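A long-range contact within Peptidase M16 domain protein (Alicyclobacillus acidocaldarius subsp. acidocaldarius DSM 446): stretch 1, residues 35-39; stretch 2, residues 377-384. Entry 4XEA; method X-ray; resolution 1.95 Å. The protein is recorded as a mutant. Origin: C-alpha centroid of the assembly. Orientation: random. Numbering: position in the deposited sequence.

Stretch 1, residues 35-39: FATRY
Stretch 2 377-384: YFLRGAEA

What is the strongest polar tie between the two stretches? It is a single direct hydrogen bond, from Arg 38 NE to the carbonyl O of Leu 379, 2.8 Å long with an N-H...O angle of 150°. Arg 380 is the first residue to leave helical phi/psi, and no backbone N-H of this stretch bonds to Leu 379 O, which instead receives the arginine. Arg 38 points its CA-to-CB bond toward stretch 2 and runs out extended, chi1 -167° (t) and chi2 -179° (t); chi3 at -63° (m) then carries NE to the carbonyl, and chi4 at 97° sets the plane of the guanidinium and the direction of its N-H. NH1 is hydrogen-bonded elsewhere in the structure.

Which polar link does Arg 38 NH2 add? One through a water. Arg 38 NH2 donates to it at 2.9 Å, and the water O donates in turn to Phe 378 O at 2.7 Å and to Glu 383 OE1 at 2.7 Å, so one molecule joins the arginine to both the helix end and the loop beyond it. Arginine suits the place: it has the length and the several N-H groups to serve a carbonyl and a water together. Arg 38 NH2 and Glu 383 OE1 themselves lie 4.2 Å apart, opposite charges near each other but beyond a salt bridge. Glu 383, exposed, has chi1 -172° (t), chi2 78° (p) and chi3 22°; its CA-to-CB bond points sideways, but its carboxylate end comes nearer.

What backbone path puts these groups in place? Stretch 1 is strand through Thr 37, with phi/psi of -115/114, -129/154 and -117/140 for residues 35-37, then turns at Arg 38 (-75/71) and continues at Tyr 39 (-162/124), whose N makes a weak 2.9 Å hydrogen bond to Thr 37 O. In the register, Arg 38 CA lies 5.8 Å from Leu 379 CA. Stretch 2 is helical at Tyr 377 (-67/-39), Phe 378 (-57/-52) and Leu 379 (-67/-29), then passes through Arg 380 (-83/6), Gly 381 (121/-4), Ala 382 (-83/77) and Glu 383 (-62/-25) to Ala 384 (-116/40). A CB on Gly 381 would jam against the preceding carbonyl O, so glycine fits the turn. Hydrogen bonds from Gly 381 N to Phe 378 O and from Ala 382 N to Tyr 377 O, both 3.0 Å, tie the turn to the helix.

Which apolar surfaces pack beside these polar contacts? Leu 379, chi1 -68° (m) and chi2 179° (t), is buried and gives up the largest area, 105 Å², with Arg 38 next at 93 Å² of a total 250 Å². Its branched end reaches two ways: Leu 379 CD1 sits 3.8 Å from Ala 36 CB and 3.9 Å from Thr 37 O, while Leu 379 CD2 lies over one face of the guanidinium, 3.8 Å from Arg 38 NH2. The CA-to-CB bond of Ala 36 points toward stretch 2, and that of Thr 37 points away. Phe 378, chi1 174° (t) and chi2 83°, adds CE2 at 3.7 Å from Arg 38 NH2.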

# COMPACT_ATOMS: atom_id res chain seq x y z
N PHE A 35 -13.96 6.98 13.95
CA PHE A 35 -14.63 8.05 14.66
C PHE A 35 -13.89 9.35 14.28
O PHE A 35 -12.71 9.49 14.59
CB PHE A 35 -14.53 7.76 16.18
CG PHE A 35 -15.40 8.61 17.08
CD1 PHE A 35 -16.54 9.25 16.63
CD2 PHE A 35 -15.10 8.68 18.43
CE1 PHE A 35 -17.34 10.01 17.50
CE2 PHE A 35 -15.90 9.42 19.32
CZ PHE A 35 -17.01 10.09 18.84
N ALA A 36 -14.55 10.27 13.57
CA ALA A 36 -13.89 11.47 13.04
C ALA A 36 -14.61 12.72 13.38
O ALA A 36 -15.84 12.71 13.55
CB ALA A 36 -13.71 11.37 11.54
N THR A 37 -13.83 13.81 13.43
CA THR A 37 -14.38 15.14 13.72
C THR A 37 -14.19 16.08 12.54
O THR A 37 -13.16 16.04 11.87
CB THR A 37 -13.76 15.77 14.99
OG1 THR A 37 -14.24 17.10 15.17
CG2 THR A 37 -12.26 15.78 14.87
N ARG A 38 -15.21 16.90 12.29
CA ARG A 38 -15.14 18.00 11.30
C ARG A 38 -14.31 19.18 11.85
O ARG A 38 -14.83 20.28 12.15
CB ARG A 38 -16.54 18.46 10.94
CG ARG A 38 -16.63 19.35 9.74
CD ARG A 38 -18.07 19.81 9.45
NE ARG A 38 -19.05 18.75 9.12
CZ ARG A 38 -19.91 18.17 9.97
NH1 ARG A 38 -19.90 18.46 11.27
NH2 ARG A 38 -20.78 17.27 9.51
N TYR A 39 -13.02 18.93 11.93
CA TYR A 39 -12.02 19.85 12.46
C TYR A 39 -10.66 19.39 11.95
O TYR A 39 -10.27 18.22 12.16
CB TYR A 39 -12.03 19.82 13.97
CG TYR A 39 -10.99 20.72 14.63
CD1 TYR A 39 -10.86 22.05 14.26
CD2 TYR A 39 -10.17 20.24 15.63
CE1 TYR A 39 -9.94 22.89 14.85
CE2 TYR A 39 -9.23 21.08 16.25
CZ TYR A 39 -9.15 22.40 15.87
OH TYR A 39 -8.26 23.23 16.49
N TYR A 377 -16.96 12.15 2.85
CA TYR A 377 -18.03 12.85 2.16
C TYR A 377 -19.11 13.38 3.11
O TYR A 377 -19.64 14.47 2.91
CB TYR A 377 -18.65 11.96 1.07
CG TYR A 377 -17.72 11.77 -0.15
CD1 TYR A 377 -17.14 12.89 -0.76
CD2 TYR A 377 -17.44 10.51 -0.69
CE1 TYR A 377 -16.33 12.78 -1.84
CE2 TYR A 377 -16.60 10.39 -1.84
CZ TYR A 377 -16.05 11.55 -2.38
OH TYR A 377 -15.21 11.56 -3.47
N PHE A 378 -19.44 12.61 4.14
CA PHE A 378 -20.38 13.11 5.16
C PHE A 378 -19.91 14.41 5.80
O PHE A 378 -20.63 15.42 5.82
CB PHE A 378 -20.67 12.04 6.24
CG PHE A 378 -21.50 12.58 7.36
CD1 PHE A 378 -22.87 12.65 7.24
CD2 PHE A 378 -20.88 13.10 8.49
CE1 PHE A 378 -23.65 13.20 8.27
CE2 PHE A 378 -21.63 13.69 9.50
CZ PHE A 378 -23.00 13.76 9.40
N LEU A 379 -18.68 14.43 6.28
CA LEU A 379 -18.16 15.58 6.99
C LEU A 379 -18.00 16.84 6.07
O LEU A 379 -18.16 17.97 6.54
CB LEU A 379 -16.86 15.26 7.70
CG LEU A 379 -16.92 14.28 8.89
CD1 LEU A 379 -15.52 14.05 9.46
CD2 LEU A 379 -17.88 14.81 10.01
N ARG A 380 -17.76 16.60 4.79
CA ARG A 380 -17.68 17.66 3.79
C ARG A 380 -19.05 18.13 3.26
O ARG A 380 -19.11 18.90 2.28
CB ARG A 380 -16.80 17.15 2.64
CG ARG A 380 -15.31 17.30 3.02
CD ARG A 380 -14.40 16.54 2.04
NE ARG A 380 -13.04 16.55 2.57
CZ ARG A 380 -12.01 15.80 2.17
NH1 ARG A 380 -12.10 14.99 1.11
NH2 ARG A 380 -10.86 15.90 2.82
N GLY A 381 -20.14 17.61 3.86
CA GLY A 381 -21.45 18.20 3.71
C GLY A 381 -22.51 17.30 3.12
O GLY A 381 -23.66 17.73 3.04
N ALA A 382 -22.17 16.08 2.71
CA ALA A 382 -23.17 15.16 2.17
C ALA A 382 -23.84 14.46 3.35
O ALA A 382 -23.53 13.35 3.69
CB ALA A 382 -22.54 14.18 1.20
N GLU A 383 -24.73 15.21 3.99
CA GLU A 383 -25.34 14.85 5.27
C GLU A 383 -26.16 13.55 5.14
O GLU A 383 -26.30 12.82 6.11
CB GLU A 383 -26.17 16.07 5.77
CG GLU A 383 -26.76 15.99 7.22
CD GLU A 383 -25.73 16.28 8.32
OE1 GLU A 383 -24.69 16.93 8.06
OE2 GLU A 383 -25.95 15.82 9.46
N ALA A 384 -26.63 13.24 3.93
CA ALA A 384 -27.32 12.00 3.64
C ALA A 384 -26.54 11.13 2.64
O ALA A 384 -27.13 10.50 1.76
CB ALA A 384 -28.78 12.30 3.13
O HOH W 1 -22.26 17.18 6.96